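Local structure of ABC-type transport system, sugar-family extracellular solute-binding protein (Peptoclostridium difficile 630, 6HNI) at residues Ile106-Thr111 / Thr130-Thr135; Thr164-Ser169 / Thr216-Ala221. The protein binds tyrosine, probably as the lipoprotein solute receptor of an ABC-type transporter outside the cell, and has adhesive properties. The protein carries 1 engineered substitution. All coordinates share one frame; numbering follows the deposited sequence.

Contact 1 (Ile106-Thr111 / Thr130-Thr135); sequences IPILIT and TNVSGT
Gly134 passes Ile110 in a conformation (phi 139°, psi -139°) that calls for glycine, since a side chain here would be jammed against Ser133 O and run into Ile110 O. Its CA comes within 3.4 Å of Ile110 O in a CA-H...O contact. The strand keeps its parallel pairing with 108-111. Asn131 O receives Ile108 N at 2.8 Å, Ser133 N reaches back to Ile108 O, and Ser133 O takes Ile110 N. Beyond the glycine, Thr135 N bonds to Ile110 O at 2.9 Å. Before the paired strands begin, Asn131 extends the bonding by its side chain. With CG between the backbone N and the carbonyl carbon (chi1 61°), ND2 donates in its own amide plane to Ile106 O at 2.9 Å, and also bonds to Thr103 O. On one sheet face, Val132 fits between two isoleucines, its CG1 3.6 Å from Ile110 CG2 and its CG2 4.1 Å from Ile108 CB, helix 93-102 packed beside them. The other face carries Leu109, which touches helix 258-273, and Ser133, whose OG bonds to Met281 O. At the far end Thr111 and Thr135 lie side by side, OG1 to OG1 at 2.8 Å, and Thr135 OG1 is also bonded to Thr265 OG1. The buried polar side chains of Asn131, Ser133 and Thr135 all have hydrogen-bond partners, so polar bonds at both ends, as well as packing, fix the edge strand in register.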
ATOM      1  N   ILE A 106     -17.248 -11.725  12.656  1.00 15.41           N
ATOM      2  CA  ILE A 106     -17.298 -10.275  12.708  1.00 14.21           C
ATOM      3  C   ILE A 106     -16.980  -9.747  11.310  1.00 12.83           C
ATOM      4  O   ILE A 106     -15.972 -10.156  10.690  1.00 13.70           O
ATOM      5  CB  ILE A 106     -16.295  -9.723  13.734  1.00 15.29           C
ATOM      6  CG1 ILE A 106     -16.570 -10.257  15.144  1.00 15.08           C
ATOM      7  CG2 ILE A 106     -16.168  -8.187  13.702  1.00 13.81           C
ATOM      8  CD1 ILE A 106     -15.534  -9.866  16.165  1.00 14.60           C
ATOM      9  N   PRO A 107     -17.708  -8.781  10.760  1.00 12.55           N
ATOM     10  CA  PRO A 107     -17.372  -8.238   9.464  1.00 11.67           C
ATOM     11  C   PRO A 107     -16.034  -7.517   9.511  1.00 11.86           C
ATOM     12  O   PRO A 107     -15.756  -6.755  10.438  1.00 13.17           O
ATOM     13  CB  PRO A 107     -18.523  -7.266   9.134  1.00 13.90           C
ATOM     14  CG  PRO A 107     -19.131  -7.025  10.426  1.00 14.94           C
ATOM     15  CD  PRO A 107     -19.002  -8.189  11.281  1.00 13.58           C
ATOM     16  N   ILE A 108     -15.235  -7.774   8.461  1.00 11.34           N
ATOM     17  CA  ILE A 108     -13.941  -7.154   8.301  1.00 10.47           C
ATOM     18  C   ILE A 108     -13.967  -6.327   7.032  1.00 11.55           C
ATOM     19  O   ILE A 108     -14.282  -6.861   5.966  1.00 13.52           O
ATOM     20  CB  ILE A 108     -12.843  -8.214   8.227  1.00 10.36           C
ATOM     21  CG1 ILE A 108     -12.779  -9.062   9.508  1.00 10.92           C
ATOM     22  CG2 ILE A 108     -11.520  -7.523   7.906  1.00 10.49           C
ATOM     23  CD1 ILE A 108     -11.978 -10.369   9.281  1.00 11.81           C
ATOM     24  N   LEU A 109     -13.650  -5.051   7.148  1.00 11.32           N
ATOM     25  CA  LEU A 109     -13.473  -4.198   5.982  1.00 11.49           C
ATOM     26  C   LEU A 109     -11.974  -3.959   5.870  1.00 10.95           C
ATOM     27  O   LEU A 109     -11.351  -3.513   6.796  1.00 13.63           O
ATOM     28  CB  LEU A 109     -14.218  -2.868   6.115  1.00 12.12           C
ATOM     29  CG  LEU A 109     -15.744  -3.006   5.859  1.00 14.10           C
ATOM     30  CD1 LEU A 109     -16.288  -1.656   6.111  1.00 18.25           C
ATOM     31  CD2 LEU A 109     -16.063  -3.416   4.443  1.00 16.72           C
ATOM     32  N   ILE A 110     -11.481  -4.205   4.668  1.00 10.36           N
ATOM     33  CA  ILE A 110     -10.029  -4.043   4.380  1.00 10.01           C
ATOM     34  C   ILE A 110      -9.818  -2.804   3.560  1.00 11.29           C
ATOM     35  O   ILE A 110     -10.687  -2.316   2.822  1.00 12.56           O
ATOM     36  CB  ILE A 110      -9.495  -5.301   3.626  1.00  9.90           C
ATOM     37  CG1 ILE A 110     -10.006  -5.402   2.229  1.00 11.23           C
ATOM     38  CG2 ILE A 110      -9.763  -6.525   4.455  1.00 10.80           C
ATOM     39  CD1 ILE A 110      -9.601  -6.621   1.402  1.00 11.81           C
ATOM     40  N   THR A 111      -8.571  -2.314   3.581  1.00 10.94           N
ATOM     41  CA  THR A 111      -8.103  -1.341   2.632  1.00  9.95           C
ATOM     42  C   THR A 111      -6.565  -1.584   2.477  1.00 10.97           C
ATOM     43  O   THR A 111      -5.957  -2.300   3.317  1.00 11.64           O
ATOM     44  CB  THR A 111      -8.302   0.104   3.039  1.00 11.82           C
ATOM     45  OG1 THR A 111      -8.056   0.991   1.912  1.00 13.85           O
ATOM     46  CG2 THR A 111      -7.515   0.529   4.246  1.00 12.04           C
ATOM     47  N   THR A 130     -17.279 -14.434   2.000  1.00 15.57           N
ATOM     48  CA  THR A 130     -16.625 -14.551   3.302  1.00 14.58           C
ATOM     49  C   THR A 130     -17.110 -13.353   4.138  1.00 14.42           C
ATOM     50  O   THR A 130     -17.934 -12.546   3.665  1.00 18.20           O
ATOM     51  CB  THR A 130     -15.061 -14.496   3.192  1.00 15.12           C
ATOM     52  OG1 THR A 130     -14.676 -13.197   2.748  1.00 15.59           O
ATOM     53  CG2 THR A 130     -14.534 -15.558   2.226  1.00 16.05           C
ATOM     54  N   ASN A 131     -16.573 -13.198   5.332  1.00 13.12           N
ATOM     55  CA  ASN A 131     -16.846 -12.047   6.170  1.00 12.37           C
ATOM     56  C   ASN A 131     -16.004 -10.806   5.874  1.00 11.81           C
ATOM     57  O   ASN A 131     -15.891  -9.910   6.700  1.00 13.47           O
ATOM     58  CB  ASN A 131     -16.779 -12.380   7.671  1.00 13.21           C
ATOM     59  CG  ASN A 131     -15.392 -12.899   8.132  1.00 14.38           C
ATOM     60  OD1 ASN A 131     -14.876 -13.827   7.522  1.00 15.77           O
ATOM     61  ND2 ASN A 131     -14.894 -12.389   9.246  1.00 13.37           N
ATOM     62  N   VAL A 132     -15.385 -10.775   4.690  1.00 12.33           N
ATOM     63  CA  VAL A 132     -14.474  -9.702   4.313  1.00 11.96           C
ATOM     64  C   VAL A 132     -14.923  -8.972   3.048  1.00 11.67           C
ATOM     65  O   VAL A 132     -15.262  -9.610   2.072  1.00 14.05           O
ATOM     66  CB  VAL A 132     -13.047 -10.257   4.028  1.00 11.85           C
ATOM     67  CG1 VAL A 132     -12.105  -9.114   3.735  1.00 13.98           C
ATOM     68  CG2 VAL A 132     -12.591 -11.055   5.245  1.00 12.68           C
ATOM     69  N   SER A 133     -14.888  -7.641   3.075  1.00 11.82           N
ATOM     70  CA  SER A 133     -14.966  -6.821   1.873  1.00 11.86           C
ATOM     71  C   SER A 133     -14.149  -5.556   2.094  1.00 11.25           C
ATOM     72  O   SER A 133     -13.343  -5.501   3.049  1.00 14.03           O
ATOM     73  CB  SER A 133     -16.401  -6.509   1.461  1.00 13.06           C
ATOM     74  OG  SER A 133     -16.359  -5.918   0.159  1.00 15.56           O
ATOM     75  N   GLY A 134     -14.237  -4.581   1.202  1.00 11.76           N
ATOM     76  CA  GLY A 134     -13.558  -3.336   1.342  1.00 11.97           C
ATOM     77  C   GLY A 134     -12.971  -2.854   0.040  1.00 11.05           C
ATOM     78  O   GLY A 134     -13.558  -2.965  -0.993  1.00 13.13           O
ATOM     79  N   THR A 135     -11.754  -2.326   0.165  1.00 10.88           N
ATOM     80  CA  THR A 135     -11.063  -1.758  -0.972  1.00 11.29           C
ATOM     81  C   THR A 135      -9.670  -2.441  -1.156  1.00 11.31           C
ATOM     82  O   THR A 135      -9.074  -2.904  -0.196  1.00 12.69           O
ATOM     83  CB  THR A 135     -10.820  -0.251  -0.841  1.00 12.91           C
ATOM     84  OG1 THR A 135     -10.238   0.046   0.420  1.00 13.55           O
ATOM     85  CG2 THR A 135     -12.158   0.531  -0.932  1.00 11.97           C
TER

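Contact 2 (Thr164-Ser169 / Thr216-Ala221); sequences TSEVNS and TDNLVA. With TYR (tyrosine), chain B.
The amide of Asn168 has the carboxylate of the bound tyrosine packed face-to-face over one side, the planes about 10° apart and ligand OXT 3.4 Å from Asn168 CG. In the amide plane, Asn168 ND2 donates to Thr216 O at 2.9 Å and to Glu166 OE1, two acceptors that fix its rotation. The carboxylate of Glu166 in turn meets the start of helix 218-221 edge-on: OE1 accepts Asn218 N at 2.9 Å and OE2 accepts Leu219 N at 3.1 Å, each through its syn lone pair. The outer, anti lone pair of OE1 takes Asn168 ND2, while Asn218 ND2 comes down on the same oxygen from above the carboxylate plane, the carboxylate of Glu166 and the amide of Asn218 being turned 28° apart. Three donors grip OE1, and OE2 has a further partner in Asn163 ND2. Asp217 works beside this carboxylate as N-cap of the short helix, OD1 accepting Val220 N. Its CG lies anti to the backbone N (chi1 -177°), which carries OD2 across to Ser169 OG at 2.6 Å. Asp217 OD1 and Glu166 OE2 are 3.7 Å apart, a proximity that the helix N terminus and the surrounding donors would be expected to ease.

Asn218 ND2, steadied by Glu166 and with OD1 bonded to His34, donates to the ligand O at 2.9 Å. Thr216 OG1, which also bonds to Gln172, accepts the ligand amino group, and its CG2 methyl lies over one face of the phenol ring. Ala221 CB approaches the ligand OH at 3.7 Å. Glu166 is thus a second-shell residue behind the first-shell Asn168 and Asn218. Such loops and helix N termini, following neighbouring parallel strands, form one wall of the cleft in two-domain periplasmic-binding-protein folds.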
ATOM      1  N   THR A 164       9.825 -11.170   0.800  1.00 15.04           N
ATOM      2  CA  THR A 164       9.358 -12.431   0.262  1.00 16.44           C
ATOM      3  C   THR A 164       8.199 -13.025   1.058  1.00 19.26           C
ATOM      4  O   THR A 164       7.538 -13.927   0.580  1.00 21.51           O
ATOM      5  CB  THR A 164      10.504 -13.449   0.153  1.00 18.40           C
ATOM      6  OG1 THR A 164      11.067 -13.656   1.443  1.00 22.16           O
ATOM      7  CG2 THR A 164      11.578 -12.933  -0.781  1.00 20.51           C
ATOM      8  N   SER A 165       7.966 -12.514   2.266  1.00 17.65           N
ATOM      9  CA  SER A 165       6.810 -12.904   3.092  1.00 16.99           C
ATOM     10  C   SER A 165       5.498 -12.213   2.792  1.00 17.70           C
ATOM     11  O   SER A 165       4.514 -12.609   3.382  1.00 22.30           O
ATOM     12  CB  SER A 165       7.105 -12.652   4.574  1.00 19.68           C
ATOM     13  OG  SER A 165       8.207 -13.410   4.979  1.00 30.06           O
ATOM     14  N   GLU A 166       5.479 -11.185   1.959  1.00 16.36           N
ATOM     15  CA  GLU A 166       4.258 -10.458   1.629  1.00 16.20           C
ATOM     16  C   GLU A 166       3.682 -10.942   0.302  1.00 16.66           C
ATOM     17  O   GLU A 166       4.257 -10.707  -0.786  1.00 16.53           O
ATOM     18  CB  GLU A 166       4.541  -8.942   1.604  1.00 18.46           C
ATOM     19  CG  GLU A 166       4.776  -8.315   2.989  1.00 19.86           C
ATOM     20  CD  GLU A 166       5.035  -6.788   2.958  1.00 17.01           C
ATOM     21  OE1 GLU A 166       4.261  -6.058   2.267  1.00 15.83           O
ATOM     22  OE2 GLU A 166       6.022  -6.319   3.626  1.00 18.60           O
ATOM     23  N   VAL A 167       2.501 -11.561   0.348  1.00 14.69           N
ATOM     24  CA  VAL A 167       1.897 -12.043  -0.887  1.00 15.00           C
ATOM     25  C   VAL A 167       1.573 -10.894  -1.833  1.00 12.67           C
ATOM     26  O   VAL A 167       1.681 -11.031  -3.044  1.00 14.10           O
ATOM     27  CB  VAL A 167       0.714 -12.952  -0.598  1.00 15.22           C
ATOM     28  CG1 VAL A 167      -0.458 -12.205   0.090  1.00 16.45           C
ATOM     29  CG2 VAL A 167       0.223 -13.619  -1.886  1.00 19.30           C
ATOM     30  N   ASN A 168       1.194  -9.750  -1.270  1.00 13.17           N
ATOM     31  CA  ASN A 168       0.996  -8.543  -2.062  1.00 13.89           C
ATOM     32  C   ASN A 168       2.185  -8.171  -2.934  1.00 13.41           C
ATOM     33  O   ASN A 168       2.022  -7.789  -4.094  1.00 14.95           O
ATOM     34  CB  ASN A 168       0.576  -7.340  -1.202  1.00 14.74           C
ATOM     35  CG  ASN A 168       1.452  -7.164   0.046  1.00 13.77           C
ATOM     36  OD1 ASN A 168       1.334  -7.995   0.955  1.00 15.10           O
ATOM     37  ND2 ASN A 168       2.255  -6.112   0.122  1.00 16.36           N
ATOM     38  N   SER A 169       3.379  -8.337  -2.375  1.00 13.47           N
ATOM     39  CA  SER A 169       4.607  -8.036  -3.110  1.00 12.62           C
ATOM     40  C   SER A 169       4.933  -9.081  -4.143  1.00 12.35           C
ATOM     41  O   SER A 169       5.330  -8.719  -5.267  1.00 14.70           O
ATOM     42  CB  SER A 169       5.747  -7.813  -2.139  1.00 16.56           C
ATOM     43  OG  SER A 169       5.435  -6.717  -1.316  1.00 19.27           O
ATOM     44  N   THR A 216       4.108  -1.827  -3.759  1.00 10.98           N
ATOM     45  CA  THR A 216       3.445  -1.581  -2.469  1.00 11.20           C
ATOM     46  C   THR A 216       3.719  -2.694  -1.450  1.00 11.75           C
ATOM     47  O   THR A 216       2.925  -3.573  -1.191  1.00 13.20           O
ATOM     48  CB  THR A 216       1.920  -1.288  -2.640  1.00 11.55           C
ATOM     49  OG1 THR A 216       1.250  -2.403  -3.131  1.00 12.82           O
ATOM     50  CG2 THR A 216       1.747  -0.057  -3.514  1.00 12.20           C
ATOM     51  N   ASP A 217       5.010  -2.698  -1.031  1.00 12.29           N
ATOM     52  CA  ASP A 217       5.589  -3.570  -0.071  1.00  9.78           C
ATOM     53  C   ASP A 217       5.785  -2.809   1.250  1.00 10.94           C
ATOM     54  O   ASP A 217       6.383  -1.746   1.286  1.00 12.02           O
ATOM     55  CB  ASP A 217       7.000  -3.971  -0.611  1.00 10.85           C
ATOM     56  CG  ASP A 217       7.697  -4.955   0.294  1.00 12.51           C
ATOM     57  OD1 ASP A 217       8.345  -4.564   1.296  1.00 15.14           O
ATOM     58  OD2 ASP A 217       7.594  -6.155  -0.016  1.00 17.27           O
ATOM     59  N   ASN A 218       5.152  -3.334   2.327  1.00 11.47           N
ATOM     60  CA  ASN A 218       5.164  -2.662   3.587  1.00 11.72           C
ATOM     61  C   ASN A 218       6.537  -2.507   4.220  1.00 11.92           C
ATOM     62  O   ASN A 218       6.836  -1.507   4.793  1.00 14.01           O
ATOM     63  CB  ASN A 218       4.199  -3.339   4.574  1.00 11.67           C
ATOM     64  CG  ASN A 218       2.735  -3.210   4.157  1.00 11.04           C
ATOM     65  OD1 ASN A 218       2.148  -2.105   4.256  1.00 13.00           O
ATOM     66  ND2 ASN A 218       2.167  -4.291   3.686  1.00 11.43           N
ATOM     67  N   LEU A 219       7.357  -3.552   4.043  1.00 11.77           N
ATOM     68  CA  LEU A 219       8.730  -3.528   4.599  1.00 11.79           C
ATOM     69  C   LEU A 219       9.582  -2.445   3.924  1.00 13.02           C
ATOM     70  O   LEU A 219      10.179  -1.607   4.599  1.00 14.57           O
ATOM     71  CB  LEU A 219       9.320  -4.920   4.488  1.00 12.67           C
ATOM     72  CG  LEU A 219      10.677  -5.043   5.183  1.00 14.41           C
ATOM     73  CD1 LEU A 219      10.550  -4.881   6.678  1.00 18.15           C
ATOM     74  CD2 LEU A 219      11.288  -6.392   4.828  1.00 15.96           C
ATOM     75  N   VAL A 220       9.569  -2.423   2.595  1.00 13.08           N
ATOM     76  CA  VAL A 220      10.374  -1.427   1.862  1.00 13.52           C
ATOM     77  C   VAL A 220       9.818  -0.005   2.024  1.00 13.79           C
ATOM     78  O   VAL A 220      10.563   0.945   2.239  1.00 15.46           O
ATOM     79  CB  VAL A 220      10.560  -1.837   0.404  1.00 15.72           C
ATOM     80  CG1 VAL A 220      11.382  -0.800  -0.338  1.00 17.01           C
ATOM     81  CG2 VAL A 220      11.312  -3.172   0.333  1.00 17.01           C
ATOM     82  N   ALA A 221       8.483   0.129   1.992  1.00 12.95           N
ATOM     83  CA  ALA A 221       7.876   1.447   2.212  1.00 13.90           C
ATOM     84  C   ALA A 221       8.239   2.021   3.574  1.00 14.57           C
ATOM     85  O   ALA A 221       8.331   3.231   3.708  1.00 24.91           O
ATOM     86  CB  ALA A 221       6.351   1.346   2.041  1.00 14.89           C
TER
HETATM   87  N   TYR B 401      -0.423  -2.925  -0.763  1.00 10.93           N
HETATM   88  CA  TYR B 401       0.093  -3.206   0.588  1.00 10.93           C
HETATM   89  C   TYR B 401      -0.592  -4.442   1.148  1.00 11.51           C
HETATM   90  O   TYR B 401      -0.400  -4.730   2.323  1.00 11.91           O
HETATM   91  CB  TYR B 401       0.079  -1.965   1.504  1.00 10.40           C
HETATM   92  CG  TYR B 401       1.003  -0.890   1.036  1.00  9.31           C
HETATM   93  CD1 TYR B 401       2.411  -1.110   1.068  1.00 10.39           C
HETATM   94  CD2 TYR B 401       0.584   0.291   0.502  1.00 11.24           C
HETATM   95  CE1 TYR B 401       3.268  -0.166   0.565  1.00 11.71           C
HETATM   96  CE2 TYR B 401       1.433   1.251  -0.005  1.00 10.99           C
HETATM   97  CZ  TYR B 401       2.826   1.010   0.022  1.00 11.01           C
HETATM   98  OH  TYR B 401       3.694   1.955  -0.489  1.00 12.96           O
HETATM   99  OXT TYR B 401      -1.230  -5.170   0.416  1.00 11.69           O

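From the N terminus, the chain first closes contact 1, pairing strand 108-113 with strand 132-136 across an 18-residue connection without a helix, which contains the ligand-binding Ser114. Contact 2 opens only afterwards, so the two are in series and neither nest nor cross. It brings together the turns after strands 157-163 and 211-214, neighbours in the four-stranded parallel sheet, and closes a 46-residue excursion through helix 167-183, strand 186-192 and helix 198-205. Contact 1 belongs to the five-stranded sheet on the other side of the cleft. The nearest atoms of the two contacts are about 8 Å apart, and the bound tyrosine spans the divide, hydrogen-bonded to Thr93, Ser114 and Asp137 as well as to contact 2.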